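Local coordinates for protein DOA1 (Saccharomyces cerevisiae, PDB 3ODT) that probably binds ubiquitin through its WD40 beta-propeller domain and takes part in regulating the turnover of F-box proteins, at residues 101-106 / 119-124; 189-194 / 231-236; 204-209 / 218-223; 222-227 / 245-250. All coordinates share one frame; numbering follows the deposited sequence.

In the fold
Following the chain from the N terminus, contact 1 comes first and closes a short loop inside one propeller blade, tying the loop before strand 107-113 to the turn after strand 116-121. Its centre lies about 23 Å from that of contact 2, on the opposite side of the chain's centre. Contact 2 spans a longer loop and joins two successive blades through strands 187-194 and 228-233. Nested inside that loop, contact 3 pairs the two outer strands of the first of these blades. Contact 4 begins where contact 3 ends, sharing Glu222 and Gly223, and crosses contact 2 because their segments alternate; it fastens the inter-blade loop to strand 247-251.

Contact 1 (101-106 / 119-124); sequences IGHQGN and SGSWDK
His103, Ser119 and Asp123 belong to the Asp-His-Ser-Trp hydrogen-bonded tetrad of a WD40 blade, completed by Trp129, whose NE1 bonds Ser119 OG. Both imidazole nitrogens are engaged. His103 ND1 donates to Asp123 OD2 at 2.9 Å, with the acceptor in the ring plane, and His103 NE2 pairs with Ser119 OG at 2.7 Å, also in plane. Ring and carboxylate are turned 44° apart, while Ser121 CB covers one imidazole face. Asp123 OD2 is gripped again by Gln104 N, 2.8 Å away on its anti lone pair; a chi1 of 70° sets Asp123 CG between its own backbone N and carbonyl carbon, 3.5 Å from His103 ND1. An alanine at His103 would probably leave Asp123 OD2 and Ser119 OG without their shared partner and open a gap beside Ser121 CB. Further along, Asn106 O accepts from Trp122 N (2.9 Å) and from Ser121 OG (2.9 Å), and Asn106 ND2 sits 3.1 Å above the centre of the Trp122 ring, with its amide plane turned 77° from it; Asn106 OD1 bonds Asn63. The loop joins strands 99-100 and 107-113, which belong to successive sheets, and lies across the end of strand 116-121, while Asp123 OD1 reaches Thr125 on strand 125-130.

Contact 2 (189-194 / 231-236); sequences HLAVVD and IKLLPN
Ile231, buried and packed between His189 and the backbone at Ala191, forms the tight part of the contact. Ile231 CG1 stands between its backbone N and carbonyl carbon (chi1 47°), and from there the extended chain carries CD1 to 3.8 Å from His189 O and 3.9 Å from Ala191 N. His189 turns the edge of its ring to the same residue, its CD2 lying 3.5 Å from Ile231 O. No hydrogen bond spans the segments, and Ile231 N and O are buried with no partner in the model. Lys232 adds a light touch, its CE 4.1 Å from His189 NE2; Lys232 NZ is instead held by Asp273 and Val272 O in the following blade. The end formed by Leu233 and Val193, both partly exposed, is looser. Leu233 CG meets Ala191 CB at 4.1 Å, while Leu233 CD1 reaches Val192 O at 3.7 Å and Val193 CG2 at 4.0 Å, the side chains of Leu233 and Val193 crossing at about a right angle. The strand axes run 16° from parallel. Apolar contact without hydrogen-bonded pairing between the first strands of successive sheets is characteristic of a beta-propeller, whose blades pack side by side around a central axis.

Contact 3 (204-209 / 218-223); sequences DGLIKL and LRTYEG
Tyr221 and Ile207 form an antiparallel hydrogen-bonded pair with unequal bonds: Tyr221 N donates to Ile207 O at 2.8 Å and nearly straight (176°), whereas the return bond from Ile207 N to Tyr221 O is weak at 3.4 Å. Leu209 N is satisfied by Arg219 O at 2.9 Å. Leu209 O takes a firm bond from Leu218 N (2.8 Å) and a weak one from Arg219 N, so Leu218 and Arg219 face one residue in a classic beta bulge. Before the strand, Asp204 OD1 accepts from Leu206 N at 2.8 Å, an Asx turn. Polar side-chain ends find partners elsewhere: Tyr221 OH donates to Lys253 O, which Arg219 NH1 also reaches weakly, and Lys208 NZ bonds Ile182 O. The tyrosine ring has Arg219 CG 3.7 Å above one face, offset toward the rim, and its CD1 touches Ile207 CG2 at 3.8 Å; Tyr221 CG, anti to the carbonyl carbon (chi1 -48°), lies 4.0 Å from Ile207 O. An alanine at Tyr221 would probably deprive Lys253 O of the hydroxyl and open a gap beside Leu209 CB and Ile207 CG2. The arrangement is the outer hairpin of a four-stranded propeller blade; in WD40 proteins this outermost strand opens the next sequence repeat.

Contact 4 (222-227 / 245-250); sequences EGHESF and DRTVRI
Asp245 meets His224 and Glu225 of the preceding loop. Its OD2 accepts from Glu225 N at 2.8 Å, met on the anti side 34° out of the carboxylate plane. His224 ND1 divides its hydrogen between the two oxygens, with weak bonds of 3.1 Å to Asp245 OD2 and 3.2 Å to Asp245 OD1, the ring turned 41° from the carboxylate. Two residues on, Thr247 closes an Asx turn: its backbone N bonds Asp245 OD1, and its OG1 adds a second bond to that oxygen at 2.7 Å, both donors coming from the same face. Thr247 OG1 in turn accepts from Arg249 NE at 2.8 Å, close to the guanidinium plane. Arg249 then runs back past the histidine and, extended from CG to NE, lays CD over the centre of the His224 ring (CH-pi, 3.6 Å to the centroid), and one face of the guanidinium lies against the backbone of Gly223 and His224. Arg249 NH2 makes a salt bridge with Asp245 OD2 and a long one with Glu225 OE1 (3.7 Å). Following Gly223 as the Gly-His pair of a WD40 repeat, His224 links loop and blade through Asp245 and, by NE2, Ser241 OG. Glu225 OE1 and Asp245 OD2 lie 3.6 Å apart, and the arginine charge beside both probably offsets their repulsion, while Thr247 OG1, held by Asp245, helps fix the guanidinium through NE.

Contact 1 (101-106 / 119-124)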
loop_
_atom_site.group_PDB
_atom_site.type_symbol
_atom_site.label_atom_id
_atom_site.label_comp_id
_atom_site.label_asym_id
_atom_site.label_seq_id
_atom_site.Cartn_x
_atom_site.Cartn_y
_atom_site.Cartn_z
ATOM N N ILE A 101 12.633 -11.879 9.819
ATOM C CA ILE A 101 13.882 -11.960 9.097
ATOM C C ILE A 101 13.755 -12.985 7.971
ATOM O O ILE A 101 13.171 -14.041 8.160
ATOM C CB ILE A 101 15.046 -12.340 10.049
ATOM C CG1 ILE A 101 16.369 -12.212 9.289
ATOM C CG2 ILE A 101 14.856 -13.735 10.711
ATOM C CD1 ILE A 101 17.584 -12.222 10.196
ATOM N N GLY A 102 14.300 -12.654 6.812
ATOM C CA GLY A 102 14.378 -13.583 5.705
ATOM C C GLY A 102 14.548 -12.961 4.331
ATOM O O GLY A 102 15.101 -13.581 3.440
ATOM N N HIS A 103 14.046 -11.750 4.115
ATOM C CA HIS A 103 14.248 -11.127 2.803
ATOM C C HIS A 103 15.706 -10.771 2.576
ATOM O O HIS A 103 16.453 -10.512 3.533
ATOM C CB HIS A 103 13.396 -9.876 2.668
ATOM C CG HIS A 103 11.995 -10.173 2.280
ATOM N ND1 HIS A 103 11.685 -10.771 1.076
ATOM C CD2 HIS A 103 10.815 -9.923 2.900
ATOM C CE1 HIS A 103 10.371 -10.910 0.993
ATOM N NE2 HIS A 103 9.823 -10.409 2.081
ATOM N N GLN A 104 16.092 -10.753 1.304
ATOM C CA GLN A 104 17.473 -10.518 0.918
ATOM C C GLN A 104 17.558 -9.277 0.039
ATOM O O GLN A 104 18.566 -9.042 -0.619
ATOM C CB GLN A 104 18.037 -11.727 0.169
ATOM C CG GLN A 104 18.000 -13.008 0.988
ATOM C CD GLN A 104 18.749 -12.869 2.293
ATOM O OE1 GLN A 104 19.771 -12.183 2.361
ATOM N NE2 GLN A 104 18.233 -13.512 3.352
ATOM N N GLY A 105 16.496 -8.478 0.043
ATOM C CA GLY A 105 16.501 -7.209 -0.633
ATOM C C GLY A 105 15.411 -6.328 -0.053
ATOM O O GLY A 105 14.679 -6.712 0.867
ATOM N N ASN A 106 15.297 -5.146 -0.635
ATOM C CA ASN A 106 14.355 -4.111 -0.211
ATOM C C ASN A 106 12.977 -4.719 0.002
ATOM O O ASN A 106 12.476 -5.423 -0.883
ATOM C CB ASN A 106 14.274 -3.031 -1.281
ATOM C CG ASN A 106 13.321 -1.920 -0.924
ATOM O OD1 ASN A 106 13.165 -1.547 0.249
ATOM N ND2 ASN A 106 12.666 -1.362 -1.956
ATOM N N SER A 119 4.638 -9.844 2.563
ATOM C CA SER A 119 5.611 -8.833 2.175
ATOM C C SER A 119 6.085 -9.090 0.740
ATOM O O SER A 119 6.178 -10.247 0.285
ATOM C CB SER A 119 6.809 -8.848 3.132
ATOM O OG SER A 119 7.353 -10.158 3.201
ATOM N N GLY A 120 6.338 -7.994 0.019
ATOM C CA GLY A 120 6.915 -8.029 -1.310
ATOM C C GLY A 120 8.304 -7.453 -1.272
ATOM O O GLY A 120 8.571 -6.496 -0.542
ATOM N N SER A 121 9.193 -7.997 -2.098
ATOM C CA SER A 121 10.585 -7.558 -2.082
ATOM C C SER A 121 11.285 -7.529 -3.422
ATOM O O SER A 121 11.004 -8.324 -4.344
ATOM C CB SER A 121 11.356 -8.456 -1.088
ATOM O OG SER A 121 12.773 -8.261 -1.088
ATOM N N TRP A 122 12.271 -6.651 -3.509
ATOM C CA TRP A 122 13.159 -6.613 -4.663
ATOM C C TRP A 122 14.043 -7.842 -4.767
ATOM O O TRP A 122 14.764 -8.009 -5.775
ATOM C CB TRP A 122 14.035 -5.374 -4.608
ATOM C CG TRP A 122 13.290 -4.125 -4.846
ATOM C CD1 TRP A 122 11.968 -4.017 -5.142
ATOM C CD2 TRP A 122 13.814 -2.799 -4.829
ATOM N NE1 TRP A 122 11.640 -2.694 -5.340
ATOM C CE2 TRP A 122 12.755 -1.928 -5.148
ATOM C CE3 TRP A 122 15.073 -2.260 -4.565
ATOM C CZ2 TRP A 122 12.909 -0.551 -5.204
ATOM C CZ3 TRP A 122 15.228 -0.887 -4.622
ATOM C CH2 TRP A 122 14.149 -0.048 -4.924
ATOM N N ASP A 123 14.012 -8.695 -3.732
ATOM C CA ASP A 123 14.718 -9.992 -3.801
ATOM C C ASP A 123 13.976 -10.999 -4.690
ATOM O O ASP A 123 14.409 -12.133 -4.861
ATOM C CB ASP A 123 15.043 -10.582 -2.416
ATOM C CG ASP A 123 13.834 -11.068 -1.664
ATOM O OD1 ASP A 123 12.735 -11.140 -2.240
ATOM O OD2 ASP A 123 14.016 -11.410 -0.468
ATOM N N LYS A 124 12.876 -10.554 -5.274
ATOM C CA LYS A 124 12.061 -11.296 -6.268
ATOM C C LYS A 124 11.128 -12.313 -5.657
ATOM O O LYS A 124 10.581 -13.099 -6.346
ATOM C CB LYS A 124 12.922 -11.942 -7.367
ATOM C CG LYS A 124 13.920 -10.994 -7.959
ATOM C CD LYS A 124 14.719 -11.690 -9.094
ATOM C CE LYS A 124 15.804 -10.738 -9.584
ATOM N NZ LYS A 124 16.949 -11.476 -10.164
#

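Contact 2 (189-194 / 231-236)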
loop_
_atom_site.group_PDB
_atom_site.type_symbol
_atom_site.label_atom_id
_atom_site.label_comp_id
_atom_site.label_asym_id
_atom_site.label_seq_id
_atom_site.Cartn_x
_atom_site.Cartn_y
_atom_site.Cartn_z
ATOM N N HIS A 189 1.082 -2.653 -8.152
ATOM C CA HIS A 189 0.213 -2.797 -6.990
ATOM C C HIS A 189 -1.050 -3.569 -7.284
ATOM O O HIS A 189 -1.488 -3.675 -8.431
ATOM C CB HIS A 189 -0.124 -1.413 -6.377
ATOM C CG HIS A 189 -0.082 -1.423 -4.878
ATOM N ND1 HIS A 189 1.094 -1.535 -4.168
ATOM C CD2 HIS A 189 -1.072 -1.359 -3.951
ATOM C CE1 HIS A 189 0.825 -1.540 -2.878
ATOM N NE2 HIS A 189 -0.487 -1.446 -2.714
ATOM N N LEU A 190 -1.644 -4.078 -6.214
ATOM C CA LEU A 190 -2.806 -4.930 -6.266
ATOM C C LEU A 190 -3.824 -4.542 -5.202
ATOM O O LEU A 190 -3.452 -4.143 -4.100
ATOM C CB LEU A 190 -2.400 -6.377 -6.040
ATOM C CG LEU A 190 -1.374 -7.035 -6.963
ATOM C CD1 LEU A 190 -0.893 -8.344 -6.371
ATOM C CD2 LEU A 190 -2.002 -7.247 -8.323
ATOM N N ALA A 191 -5.100 -4.724 -5.499
ATOM C CA ALA A 191 -6.143 -4.722 -4.471
ATOM C C ALA A 191 -7.108 -5.864 -4.774
ATOM O O ALA A 191 -7.545 -6.025 -5.931
ATOM C CB ALA A 191 -6.906 -3.408 -4.432
ATOM N N VAL A 192 -7.303 -6.738 -3.795
ATOM C CA VAL A 192 -8.239 -7.841 -3.934
ATOM C C VAL A 192 -9.679 -7.369 -3.659
ATOM O O VAL A 192 -9.989 -6.845 -2.599
ATOM C CB VAL A 192 -7.842 -9.009 -3.012
ATOM C CG1 VAL A 192 -8.860 -10.162 -3.113
ATOM C CG2 VAL A 192 -6.404 -9.439 -3.319
ATOM N N VAL A 193 -10.543 -7.513 -4.646
ATOM C CA VAL A 193 -11.943 -7.146 -4.479
ATOM C C VAL A 193 -12.692 -8.249 -3.702
ATOM O O VAL A 193 -13.353 -8.002 -2.683
ATOM C CB VAL A 193 -12.585 -6.906 -5.837
ATOM C CG1 VAL A 193 -14.085 -6.604 -5.704
ATOM C CG2 VAL A 193 -11.884 -5.779 -6.577
ATOM N N ASP A 194 -12.521 -9.477 -4.156
ATOM C CA ASP A 194 -13.071 -10.657 -3.515
ATOM C C ASP A 194 -12.330 -11.849 -4.079
ATOM O O ASP A 194 -11.356 -11.692 -4.843
ATOM C CB ASP A 194 -14.584 -10.755 -3.736
ATOM C CG ASP A 194 -14.980 -10.738 -5.205
ATOM O OD1 ASP A 194 -14.220 -11.261 -6.068
ATOM O OD2 ASP A 194 -16.065 -10.187 -5.495
ATOM N N ILE A 231 -2.893 1.532 -5.426
ATOM C CA ILE A 231 -4.339 1.523 -5.509
ATOM C C ILE A 231 -4.901 0.932 -4.222
ATOM O O ILE A 231 -4.298 0.056 -3.606
ATOM C CB ILE A 231 -4.861 0.683 -6.687
ATOM C CG1 ILE A 231 -4.163 -0.670 -6.744
ATOM C CG2 ILE A 231 -4.672 1.426 -7.985
ATOM C CD1 ILE A 231 -4.636 -1.599 -7.826
ATOM N N LYS A 232 -6.069 1.427 -3.833
ATOM C CA LYS A 232 -6.822 0.949 -2.683
ATOM C C LYS A 232 -8.302 1.024 -2.998
ATOM O O LYS A 232 -8.723 1.802 -3.834
ATOM C CB LYS A 232 -6.550 1.770 -1.418
ATOM C CG LYS A 232 -5.129 1.681 -0.887
ATOM C CD LYS A 232 -4.832 0.330 -0.258
ATOM C CE LYS A 232 -3.328 0.116 -0.174
ATOM N NZ LYS A 232 -2.644 1.030 0.812
ATOM N N LEU A 233 -9.079 0.198 -2.326
ATOM C CA LEU A 233 -10.534 0.276 -2.375
ATOM C C LEU A 233 -11.078 1.045 -1.179
ATOM O O LEU A 233 -10.750 0.764 -0.032
ATOM C CB LEU A 233 -11.163 -1.129 -2.410
ATOM C CG LEU A 233 -10.699 -1.998 -3.574
ATOM C CD1 LEU A 233 -11.192 -3.439 -3.449
ATOM C CD2 LEU A 233 -11.148 -1.359 -4.901
ATOM N N LEU A 234 -11.916 2.034 -1.468
ATOM C CA LEU A 234 -12.657 2.766 -0.464
ATOM C C LEU A 234 -13.782 1.925 0.115
ATOM O O LEU A 234 -14.209 0.927 -0.464
ATOM C CB LEU A 234 -13.222 4.034 -1.112
ATOM C CG LEU A 234 -12.154 5.077 -1.417
ATOM C CD1 LEU A 234 -12.661 6.082 -2.435
ATOM C CD2 LEU A 234 -11.709 5.777 -0.136
ATOM N N PRO A 235 -14.277 2.336 1.275
ATOM C CA PRO A 235 -15.404 1.631 1.892
ATOM C C PRO A 235 -16.596 1.410 0.962
ATOM O O PRO A 235 -17.257 0.365 1.093
ATOM C CB PRO A 235 -15.801 2.547 3.059
ATOM C CG PRO A 235 -14.517 3.245 3.435
ATOM C CD PRO A 235 -13.726 3.395 2.144
ATOM N N ASN A 236 -16.869 2.334 0.040
ATOM C CA ASN A 236 -18.031 2.199 -0.864
ATOM C C ASN A 236 -17.675 1.444 -2.157
ATOM O O ASN A 236 -18.481 1.394 -3.093
ATOM C CB ASN A 236 -18.593 3.582 -1.220
ATOM C CG ASN A 236 -17.664 4.374 -2.144
ATOM O OD1 ASN A 236 -16.568 3.944 -2.443
ATOM N ND2 ASN A 236 -18.110 5.536 -2.593
#

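Contact 3 (204-209 / 218-223)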
loop_
_atom_site.group_PDB
_atom_site.type_symbol
_atom_site.label_atom_id
_atom_site.label_comp_id
_atom_site.label_asym_id
_atom_site.label_seq_id
_atom_site.Cartn_x
_atom_site.Cartn_y
_atom_site.Cartn_z
ATOM N N ASP A 204 2.610 1.123 -16.817
ATOM C CA ASP A 204 1.981 1.439 -18.095
ATOM C C ASP A 204 0.911 2.524 -17.976
ATOM O O ASP A 204 0.321 2.925 -18.966
ATOM C CB ASP A 204 1.410 0.188 -18.775
ATOM C CG ASP A 204 0.210 -0.422 -18.028
ATOM O OD1 ASP A 204 -0.295 0.201 -17.051
ATOM O OD2 ASP A 204 -0.237 -1.525 -18.418
ATOM N N GLY A 205 0.679 3.013 -16.763
ATOM C CA GLY A 205 -0.283 4.069 -16.557
ATOM C C GLY A 205 -1.706 3.614 -16.346
ATOM O O GLY A 205 -2.572 4.444 -16.172
ATOM N N LEU A 206 -1.944 2.306 -16.320
ATOM C CA LEU A 206 -3.293 1.754 -16.314
ATOM C C LEU A 206 -3.590 1.048 -15.001
ATOM O O LEU A 206 -2.692 0.539 -14.333
ATOM C CB LEU A 206 -3.487 0.761 -17.484
ATOM C CG LEU A 206 -3.242 1.326 -18.883
ATOM C CD1 LEU A 206 -3.283 0.261 -19.971
ATOM C CD2 LEU A 206 -4.277 2.433 -19.162
ATOM N N ILE A 207 -4.875 1.016 -14.678
ATOM C CA ILE A 207 -5.450 0.204 -13.622
ATOM C C ILE A 207 -6.435 -0.700 -14.317
ATOM O O ILE A 207 -7.117 -0.267 -15.223
ATOM C CB ILE A 207 -6.207 1.074 -12.617
ATOM C CG1 ILE A 207 -5.297 2.204 -12.108
ATOM C CG2 ILE A 207 -6.775 0.216 -11.507
ATOM C CD1 ILE A 207 -6.062 3.352 -11.485
ATOM N N LYS A 208 -6.461 -1.961 -13.940
ATOM C CA LYS A 208 -7.354 -2.934 -14.553
ATOM C C LYS A 208 -8.047 -3.825 -13.507
ATOM O O LYS A 208 -7.425 -4.258 -12.522
ATOM C CB LYS A 208 -6.584 -3.802 -15.553
ATOM C CG LYS A 208 -5.975 -3.006 -16.664
ATOM C CD LYS A 208 -5.438 -3.860 -17.811
ATOM C CE LYS A 208 -4.654 -3.017 -18.775
ATOM N NZ LYS A 208 -4.313 -3.737 -20.027
ATOM N N LEU A 209 -9.327 -4.104 -13.751
ATOM C CA LEU A 209 -10.114 -5.058 -12.982
ATOM C C LEU A 209 -10.065 -6.384 -13.729
ATOM O O LEU A 209 -10.327 -6.432 -14.934
ATOM C CB LEU A 209 -11.554 -4.549 -12.888
ATOM C CG LEU A 209 -12.536 -5.515 -12.244
ATOM C CD1 LEU A 209 -12.217 -5.743 -10.771
ATOM C CD2 LEU A 209 -13.920 -4.966 -12.401
ATOM N N LEU A 218 -11.810 -7.136 -17.142
ATOM C CA LEU A 218 -13.206 -6.719 -17.092
ATOM C C LEU A 218 -13.367 -5.228 -17.310
ATOM O O LEU A 218 -14.411 -4.769 -17.784
ATOM C CB LEU A 218 -13.831 -7.101 -15.753
ATOM C CG LEU A 218 -13.778 -8.601 -15.460
ATOM C CD1 LEU A 218 -14.391 -8.922 -14.133
ATOM C CD2 LEU A 218 -14.513 -9.332 -16.573
ATOM N N ARG A 219 -12.357 -4.455 -16.934
ATOM C CA ARG A 219 -12.441 -3.015 -17.060
ATOM C C ARG A 219 -11.058 -2.445 -16.978
ATOM O O ARG A 219 -10.221 -2.946 -16.229
ATOM C CB ARG A 219 -13.308 -2.439 -15.937
ATOM C CG ARG A 219 -13.649 -0.934 -16.093
ATOM C CD ARG A 219 -14.928 -0.523 -15.305
ATOM N NE ARG A 219 -16.109 -1.228 -15.799
ATOM C CZ ARG A 219 -16.689 -2.264 -15.184
ATOM N NH1 ARG A 219 -16.234 -2.681 -14.014
ATOM N NH2 ARG A 219 -17.736 -2.886 -15.721
ATOM N N THR A 220 -10.829 -1.388 -17.742
ATOM C CA THR A 220 -9.585 -0.646 -17.713
ATOM C C THR A 220 -9.906 0.806 -17.309
ATOM O O THR A 220 -10.852 1.409 -17.812
ATOM C CB THR A 220 -8.892 -0.689 -19.081
ATOM O OG1 THR A 220 -8.597 -2.043 -19.430
ATOM C CG2 THR A 220 -7.612 0.069 -19.051
ATOM N N TYR A 221 -9.119 1.331 -16.377
ATOM C CA TYR A 221 -9.298 2.696 -15.875
ATOM C C TYR A 221 -8.123 3.529 -16.347
ATOM O O TYR A 221 -7.006 3.404 -15.832
ATOM C CB TYR A 221 -9.402 2.690 -14.341
ATOM C CG TYR A 221 -10.376 1.648 -13.791
ATOM C CD1 TYR A 221 -9.975 0.323 -13.595
ATOM C CD2 TYR A 221 -11.685 1.992 -13.440
ATOM C CE1 TYR A 221 -10.843 -0.643 -13.116
ATOM C CE2 TYR A 221 -12.576 1.020 -12.957
ATOM C CZ TYR A 221 -12.130 -0.284 -12.787
ATOM O OH TYR A 221 -12.974 -1.219 -12.262
ATOM N N GLU A 222 -8.381 4.321 -17.377
ATOM C CA GLU A 222 -7.363 5.081 -18.091
ATOM C C GLU A 222 -7.375 6.554 -17.711
ATOM O O GLU A 222 -8.429 7.183 -17.629
ATOM C CB GLU A 222 -7.621 4.960 -19.601
ATOM C CG GLU A 222 -6.613 5.671 -20.487
ATOM C CD GLU A 222 -6.599 5.115 -21.908
ATOM O OE1 GLU A 222 -7.612 4.497 -22.319
ATOM O OE2 GLU A 222 -5.571 5.280 -22.608
ATOM N N GLY A 223 -6.191 7.116 -17.497
ATOM C CA GLY A 223 -6.084 8.553 -17.278
ATOM C C GLY A 223 -4.767 8.985 -16.648
ATOM O O GLY A 223 -4.277 10.060 -16.954
#

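Contact 4 (222-227 / 245-250)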
loop_
_atom_site.group_PDB
_atom_site.type_symbol
_atom_site.label_atom_id
_atom_site.label_comp_id
_atom_site.label_asym_id
_atom_site.label_seq_id
_atom_site.Cartn_x
_atom_site.Cartn_y
_atom_site.Cartn_z
ATOM N N GLU A 222 -8.381 4.321 -17.377
ATOM C CA GLU A 222 -7.363 5.081 -18.091
ATOM C C GLU A 222 -7.375 6.554 -17.711
ATOM O O GLU A 222 -8.429 7.183 -17.629
ATOM C CB GLU A 222 -7.621 4.960 -19.601
ATOM C CG GLU A 222 -6.613 5.671 -20.487
ATOM C CD GLU A 222 -6.599 5.115 -21.908
ATOM O OE1 GLU A 222 -7.612 4.497 -22.319
ATOM O OE2 GLU A 222 -5.571 5.280 -22.608
ATOM N N GLY A 223 -6.191 7.116 -17.497
ATOM C CA GLY A 223 -6.084 8.553 -17.278
ATOM C C GLY A 223 -4.767 8.985 -16.648
ATOM O O GLY A 223 -4.277 10.060 -16.954
ATOM N N HIS A 224 -4.178 8.176 -15.778
ATOM C CA HIS A 224 -2.870 8.547 -15.249
ATOM C C HIS A 224 -1.887 8.754 -16.388
ATOM O O HIS A 224 -1.877 8.000 -17.363
ATOM C CB HIS A 224 -2.324 7.493 -14.302
ATOM C CG HIS A 224 -2.838 7.597 -12.915
ATOM N ND1 HIS A 224 -2.452 8.609 -12.068
ATOM C CD2 HIS A 224 -3.681 6.808 -12.212
ATOM C CE1 HIS A 224 -3.052 8.443 -10.898
ATOM N NE2 HIS A 224 -3.784 7.342 -10.954
ATOM N N GLU A 225 -1.042 9.773 -16.240
ATOM C CA GLU A 225 -0.140 10.162 -17.314
ATOM C C GLU A 225 1.258 9.610 -17.135
ATOM O O GLU A 225 2.130 9.826 -18.003
ATOM C CB GLU A 225 -0.060 11.684 -17.440
ATOM C CG GLU A 225 -1.427 12.336 -17.562
ATOM C CD GLU A 225 -1.432 13.768 -17.073
ATOM O OE1 GLU A 225 -1.340 13.991 -15.838
ATOM O OE2 GLU A 225 -1.524 14.666 -17.933
ATOM N N SER A 226 1.476 8.900 -16.035
ATOM C CA SER A 226 2.758 8.264 -15.769
ATOM C C SER A 226 2.527 6.934 -15.066
ATOM O O SER A 226 1.466 6.325 -15.204
ATOM C CB SER A 226 3.640 9.170 -14.910
ATOM O OG SER A 226 5.008 8.822 -15.040
ATOM N N PHE A 227 3.522 6.489 -14.308
ATOM C CA PHE A 227 3.403 5.260 -13.556
ATOM C C PHE A 227 2.308 5.362 -12.493
ATOM O O PHE A 227 2.141 6.417 -11.842
ATOM C CB PHE A 227 4.702 4.931 -12.825
ATOM C CG PHE A 227 5.905 5.011 -13.666
ATOM C CD1 PHE A 227 5.867 4.666 -14.997
ATOM C CD2 PHE A 227 7.073 5.494 -13.139
ATOM C CE1 PHE A 227 6.985 4.749 -15.778
ATOM C CE2 PHE A 227 8.203 5.590 -13.930
ATOM C CZ PHE A 227 8.148 5.219 -15.246
ATOM N N ASP A 245 2.327 11.013 -11.940
ATOM C CA ASP A 245 1.790 12.225 -12.575
ATOM C C ASP A 245 1.255 13.269 -11.599
ATOM O O ASP A 245 0.570 14.211 -11.997
ATOM C CB ASP A 245 0.736 11.871 -13.600
ATOM C CG ASP A 245 -0.538 11.305 -12.974
ATOM O OD1 ASP A 245 -0.563 11.182 -11.728
ATOM O OD2 ASP A 245 -1.513 11.047 -13.754
ATOM N N ARG A 246 1.628 13.122 -10.327
ATOM C CA ARG A 246 1.314 14.073 -9.257
ATOM C C ARG A 246 -0.138 14.020 -8.819
ATOM O O ARG A 246 -0.597 14.918 -8.099
ATOM C CB ARG A 246 1.704 15.516 -9.626
ATOM C CG ARG A 246 3.072 15.629 -10.286
ATOM C CD ARG A 246 3.537 17.063 -10.373
ATOM N NE ARG A 246 2.813 17.894 -11.335
ATOM C CZ ARG A 246 1.995 18.897 -11.017
ATOM N NH1 ARG A 246 1.704 19.175 -9.745
ATOM N NH2 ARG A 246 1.428 19.614 -11.979
ATOM N N THR A 247 -0.848 12.978 -9.215
ATOM C CA THR A 247 -2.268 12.918 -8.929
ATOM C C THR A 247 -2.655 11.765 -7.990
ATOM O O THR A 247 -2.036 10.689 -7.952
ATOM C CB THR A 247 -3.163 12.836 -10.193
ATOM O OG1 THR A 247 -3.064 11.551 -10.813
ATOM C CG2 THR A 247 -2.854 13.983 -11.179
ATOM N N VAL A 248 -3.735 12.035 -7.260
ATOM C CA VAL A 248 -4.566 11.041 -6.585
ATOM C C VAL A 248 -5.873 11.036 -7.355
ATOM O O VAL A 248 -6.432 12.103 -7.629
ATOM C CB VAL A 248 -4.830 11.415 -5.109
ATOM C CG1 VAL A 248 -5.777 10.408 -4.478
ATOM C CG2 VAL A 248 -3.505 11.458 -4.345
ATOM N N ARG A 249 -6.366 9.862 -7.711
ATOM C CA ARG A 249 -7.567 9.784 -8.520
ATOM C C ARG A 249 -8.578 8.878 -7.867
ATOM O O ARG A 249 -8.212 7.876 -7.246
ATOM C CB ARG A 249 -7.258 9.336 -9.939
ATOM C CG ARG A 249 -6.346 10.308 -10.634
ATOM C CD ARG A 249 -6.063 9.911 -12.061
ATOM N NE ARG A 249 -5.066 10.793 -12.676
ATOM C CZ ARG A 249 -5.163 11.357 -13.866
ATOM N NH1 ARG A 249 -6.259 11.237 -14.598
ATOM N NH2 ARG A 249 -4.145 12.093 -14.296
ATOM N N ILE A 250 -9.850 9.208 -8.036
ATOM C CA ILE A 250 -10.920 8.402 -7.477
ATOM C C ILE A 250 -11.781 7.936 -8.633
ATOM O O ILE A 250 -12.170 8.758 -9.459
ATOM C CB ILE A 250 -11.764 9.207 -6.458
ATOM C CG1 ILE A 250 -10.894 9.611 -5.258
ATOM C CG2 ILE A 250 -12.935 8.380 -5.937
ATOM C CD1 ILE A 250 -10.534 11.047 -5.233
#